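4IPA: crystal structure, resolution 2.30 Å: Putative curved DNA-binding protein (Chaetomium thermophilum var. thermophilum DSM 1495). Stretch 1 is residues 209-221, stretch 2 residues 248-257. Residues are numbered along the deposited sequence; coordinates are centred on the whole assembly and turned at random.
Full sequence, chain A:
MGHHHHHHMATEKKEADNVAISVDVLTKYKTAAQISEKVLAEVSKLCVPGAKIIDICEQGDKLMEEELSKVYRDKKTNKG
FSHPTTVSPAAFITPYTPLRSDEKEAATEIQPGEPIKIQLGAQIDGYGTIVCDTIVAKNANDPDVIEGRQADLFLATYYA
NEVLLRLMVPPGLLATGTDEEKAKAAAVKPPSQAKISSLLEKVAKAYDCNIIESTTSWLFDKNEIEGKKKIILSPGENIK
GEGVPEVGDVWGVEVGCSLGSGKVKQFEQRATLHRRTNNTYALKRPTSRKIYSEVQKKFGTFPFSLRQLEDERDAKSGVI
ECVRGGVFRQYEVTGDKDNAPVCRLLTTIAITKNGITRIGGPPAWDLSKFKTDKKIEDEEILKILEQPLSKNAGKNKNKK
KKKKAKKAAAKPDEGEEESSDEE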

# COMPACT_ATOMS: atom_id res chain seq x y z
N CYS A 209 -17.88 -3.79 9.45
CA CYS A 209 -16.93 -2.75 9.09
C CYS A 209 -17.25 -2.20 7.71
O CYS A 209 -18.13 -2.73 7.02
CB CYS A 209 -15.52 -3.31 9.10
SG CYS A 209 -15.00 -3.69 10.76
N ASN A 210 -16.56 -1.14 7.31
CA ASN A 210 -16.76 -0.60 5.98
C ASN A 210 -15.46 -0.49 5.18
O ASN A 210 -14.39 -0.24 5.75
CB ASN A 210 -17.45 0.76 6.05
CG ASN A 210 -18.91 0.66 6.41
OD1 ASN A 210 -19.71 0.19 5.61
ND2 ASN A 210 -19.28 1.11 7.62
N ILE A 211 -15.56 -0.67 3.87
CA ILE A 211 -14.40 -0.48 3.00
C ILE A 211 -14.07 1.00 2.96
O ILE A 211 -14.97 1.83 2.86
CB ILE A 211 -14.69 -0.96 1.54
CG1 ILE A 211 -14.94 -2.46 1.51
CG2 ILE A 211 -13.52 -0.61 0.61
CD1 ILE A 211 -13.76 -3.24 1.93
N ILE A 212 -12.79 1.33 3.03
CA ILE A 212 -12.40 2.73 2.88
C ILE A 212 -12.60 3.27 1.45
O ILE A 212 -12.00 2.80 0.47
CB ILE A 212 -10.97 2.97 3.34
CG1 ILE A 212 -10.81 2.54 4.80
CG2 ILE A 212 -10.60 4.43 3.15
CD1 ILE A 212 -9.34 2.51 5.23
N GLU A 213 -13.46 4.27 1.34
CA GLU A 213 -13.78 4.87 0.05
C GLU A 213 -12.56 5.14 -0.83
O GLU A 213 -11.59 5.76 -0.39
CB GLU A 213 -14.50 6.19 0.29
CG GLU A 213 -15.99 6.08 0.36
CD GLU A 213 -16.66 7.41 0.05
OE1 GLU A 213 -16.02 8.48 0.26
OE2 GLU A 213 -17.83 7.38 -0.41
N SER A 214 -12.62 4.66 -2.08
CA SER A 214 -11.63 4.98 -3.10
C SER A 214 -10.27 4.37 -2.85
O SER A 214 -9.26 4.86 -3.37
CB SER A 214 -11.50 6.50 -3.30
OG SER A 214 -12.70 7.06 -3.82
N THR A 215 -10.22 3.31 -2.05
CA THR A 215 -9.00 2.53 -1.90
C THR A 215 -8.61 1.97 -3.27
O THR A 215 -9.38 1.27 -3.89
CB THR A 215 -9.20 1.40 -0.89
OG1 THR A 215 -9.39 1.99 0.40
CG2 THR A 215 -8.00 0.46 -0.86
N THR A 216 -7.42 2.31 -3.73
CA THR A 216 -7.07 2.07 -5.12
C THR A 216 -5.91 1.10 -5.28
O THR A 216 -4.88 1.22 -4.62
CB THR A 216 -6.68 3.40 -5.81
OG1 THR A 216 -7.75 4.34 -5.68
CG2 THR A 216 -6.38 3.18 -7.31
N SER A 217 -6.08 0.13 -6.18
CA SER A 217 -4.98 -0.73 -6.62
C SER A 217 -4.45 -0.25 -7.97
O SER A 217 -5.21 0.09 -8.86
CB SER A 217 -5.46 -2.17 -6.68
OG SER A 217 -5.85 -2.60 -5.38
N TRP A 218 -3.13 -0.23 -8.12
CA TRP A 218 -2.53 0.34 -9.33
C TRP A 218 -1.65 -0.66 -10.07
O TRP A 218 -0.91 -1.42 -9.46
CB TRP A 218 -1.63 1.51 -8.99
CG TRP A 218 -2.28 2.75 -8.50
CD1 TRP A 218 -2.49 3.10 -7.21
CD2 TRP A 218 -2.77 3.83 -9.30
NE1 TRP A 218 -3.10 4.33 -7.14
CE2 TRP A 218 -3.28 4.81 -8.41
CE3 TRP A 218 -2.84 4.07 -10.67
CZ2 TRP A 218 -3.85 6.00 -8.85
CZ3 TRP A 218 -3.40 5.27 -11.11
CH2 TRP A 218 -3.90 6.21 -10.20
N LEU A 219 -1.72 -0.61 -11.39
CA LEU A 219 -0.76 -1.28 -12.22
C LEU A 219 0.61 -0.65 -11.96
O LEU A 219 0.72 0.56 -11.88
CB LEU A 219 -1.14 -1.11 -13.70
CG LEU A 219 -0.30 -1.86 -14.73
CD1 LEU A 219 -0.50 -3.37 -14.59
CD2 LEU A 219 -0.66 -1.40 -16.15
N PHE A 220 1.64 -1.47 -11.81
CA PHE A 220 3.01 -0.96 -11.75
C PHE A 220 3.68 -1.19 -13.11
O PHE A 220 3.28 -2.09 -13.87
CB PHE A 220 3.86 -1.66 -10.68
CG PHE A 220 3.46 -1.35 -9.25
CD1 PHE A 220 2.38 -0.52 -8.96
CD2 PHE A 220 4.19 -1.88 -8.19
CE1 PHE A 220 2.02 -0.24 -7.64
CE2 PHE A 220 3.84 -1.60 -6.87
CZ PHE A 220 2.75 -0.78 -6.59
N ASP A 221 4.69 -0.39 -13.41
CA ASP A 221 5.57 -0.66 -14.54
C ASP A 221 6.91 0.00 -14.26
O ASP A 221 7.12 0.57 -13.18
CB ASP A 221 4.96 -0.16 -15.84
CG ASP A 221 5.51 -0.91 -17.06
OD1 ASP A 221 6.49 -1.69 -16.91
OD2 ASP A 221 4.99 -0.71 -18.17
N GLY A 248 0.93 -11.14 -17.22
CA GLY A 248 1.98 -10.19 -17.59
C GLY A 248 2.03 -8.94 -16.70
O GLY A 248 3.03 -8.22 -16.69
N ASP A 249 0.96 -8.67 -15.95
CA ASP A 249 0.86 -7.47 -15.12
C ASP A 249 1.56 -7.61 -13.76
O ASP A 249 1.56 -8.68 -13.15
CB ASP A 249 -0.60 -7.14 -14.80
CG ASP A 249 -1.37 -6.52 -15.97
OD1 ASP A 249 -0.80 -6.26 -17.05
OD2 ASP A 249 -2.58 -6.28 -15.77
N VAL A 250 2.13 -6.51 -13.28
CA VAL A 250 2.39 -6.37 -11.85
C VAL A 250 1.51 -5.26 -11.22
O VAL A 250 1.39 -4.15 -11.76
CB VAL A 250 3.88 -6.12 -11.54
CG1 VAL A 250 4.06 -5.79 -10.07
CG2 VAL A 250 4.69 -7.35 -11.92
N TRP A 251 0.89 -5.59 -10.08
CA TRP A 251 -0.00 -4.68 -9.39
C TRP A 251 0.38 -4.42 -7.93
O TRP A 251 0.84 -5.33 -7.22
CB TRP A 251 -1.42 -5.23 -9.38
CG TRP A 251 -2.14 -5.16 -10.67
CD1 TRP A 251 -1.96 -5.98 -11.75
CD2 TRP A 251 -3.20 -4.26 -11.00
NE1 TRP A 251 -2.83 -5.62 -12.75
CE2 TRP A 251 -3.61 -4.58 -12.32
CE3 TRP A 251 -3.86 -3.22 -10.32
CZ2 TRP A 251 -4.64 -3.89 -12.97
CZ3 TRP A 251 -4.88 -2.54 -10.96
CH2 TRP A 251 -5.26 -2.88 -12.28
N GLY A 252 0.16 -3.19 -7.48
CA GLY A 252 0.16 -2.89 -6.06
C GLY A 252 -1.28 -2.99 -5.57
O GLY A 252 -2.10 -2.11 -5.80
N VAL A 253 -1.61 -4.10 -4.91
CA VAL A 253 -2.98 -4.35 -4.52
C VAL A 253 -3.24 -3.91 -3.08
O VAL A 253 -2.59 -4.42 -2.14
CB VAL A 253 -3.33 -5.85 -4.64
CG1 VAL A 253 -4.78 -6.08 -4.18
CG2 VAL A 253 -3.11 -6.36 -6.08
N GLU A 254 -4.17 -2.97 -2.92
CA GLU A 254 -4.50 -2.42 -1.61
C GLU A 254 -5.96 -2.62 -1.22
O GLU A 254 -6.88 -2.44 -2.04
CB GLU A 254 -4.18 -0.92 -1.51
CG GLU A 254 -4.35 -0.38 -0.08
CD GLU A 254 -4.09 1.11 0.08
OE1 GLU A 254 -3.41 1.71 -0.78
OE2 GLU A 254 -4.56 1.70 1.08
N VAL A 255 -6.16 -2.99 0.04
CA VAL A 255 -7.48 -2.93 0.67
C VAL A 255 -7.41 -2.17 1.98
O VAL A 255 -6.38 -2.21 2.67
CB VAL A 255 -8.06 -4.33 0.95
CG1 VAL A 255 -8.27 -5.09 -0.35
CG2 VAL A 255 -7.17 -5.11 1.93
N GLY A 256 -8.50 -1.50 2.32
CA GLY A 256 -8.63 -0.86 3.62
C GLY A 256 -10.03 -0.94 4.22
O GLY A 256 -11.05 -0.83 3.53
N CYS A 257 -10.08 -1.14 5.53
CA CYS A 257 -11.36 -1.17 6.22
C CYS A 257 -11.38 -0.19 7.37
O CYS A 257 -10.35 0.31 7.83
CB CYS A 257 -11.67 -2.57 6.71
SG CYS A 257 -12.10 -3.69 5.38
O HOH W 1 -8.11 -1.43 -4.26
O HOH W 2 -7.31 1.95 2.27
O HOH W 3 -5.63 3.86 -2.00
O HOH W 4 -2.64 2.29 -3.27
O HOH W 5 2.90 -4.53 -15.15

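This contact is an antiparallel strand pairing interrupted by a turn, in which two short ladders lie out of register by two residues and water and side chains bridge the gap between them. The principle it illustrates is that, where a strand leaves its neighbour between two ladders, side chains and waters can satisfy backbone groups that do not pair directly across the gap.

At the first ladder I211 faces C257 as a non-hydrogen-bonded pair, and beside it I212 N donates to G256 O at 2.8 Å, nearly straight. The chain then leaves the sheet in a type II turn from I212 to T215, braced by T215 OG1 donating to I212 O (2.7 Å).

Where the strands part, S217 steps in: its OG accepts from E254 N at 3.0 Å, so a side chain serves a backbone amide. Water 1 joins S217 OG, T215 O and E254 O, while three more waters link the E254 carboxylate to T215 OG1, T216 N and T216 O, the link to T216 N being weak on the E254 side.

Direct pairing resumes at W218 and G252, bonded in both directions: W218 N to G252 O at 3.2 Å and G252 N to W218 O at 2.9 Å. Next to them, L219 and W251 form a non-hydrogen-bonded pair whose side chains share a face of the sheet. L219 CD1 lies over the five-membered ring of W251, 4.1 Å from its centroid, in a CH-pi contact. The indole is itself held by W251 NE1 donating to D249 OD2 (3.1 Å).

Glycine makes room twice. F220 CZ approaches G252 CA to 3.4 Å, with G252 N over one face of the ring; a CB on G252 would clash with F220 CZ. At G256, a CB would similarly run into I212 CD1.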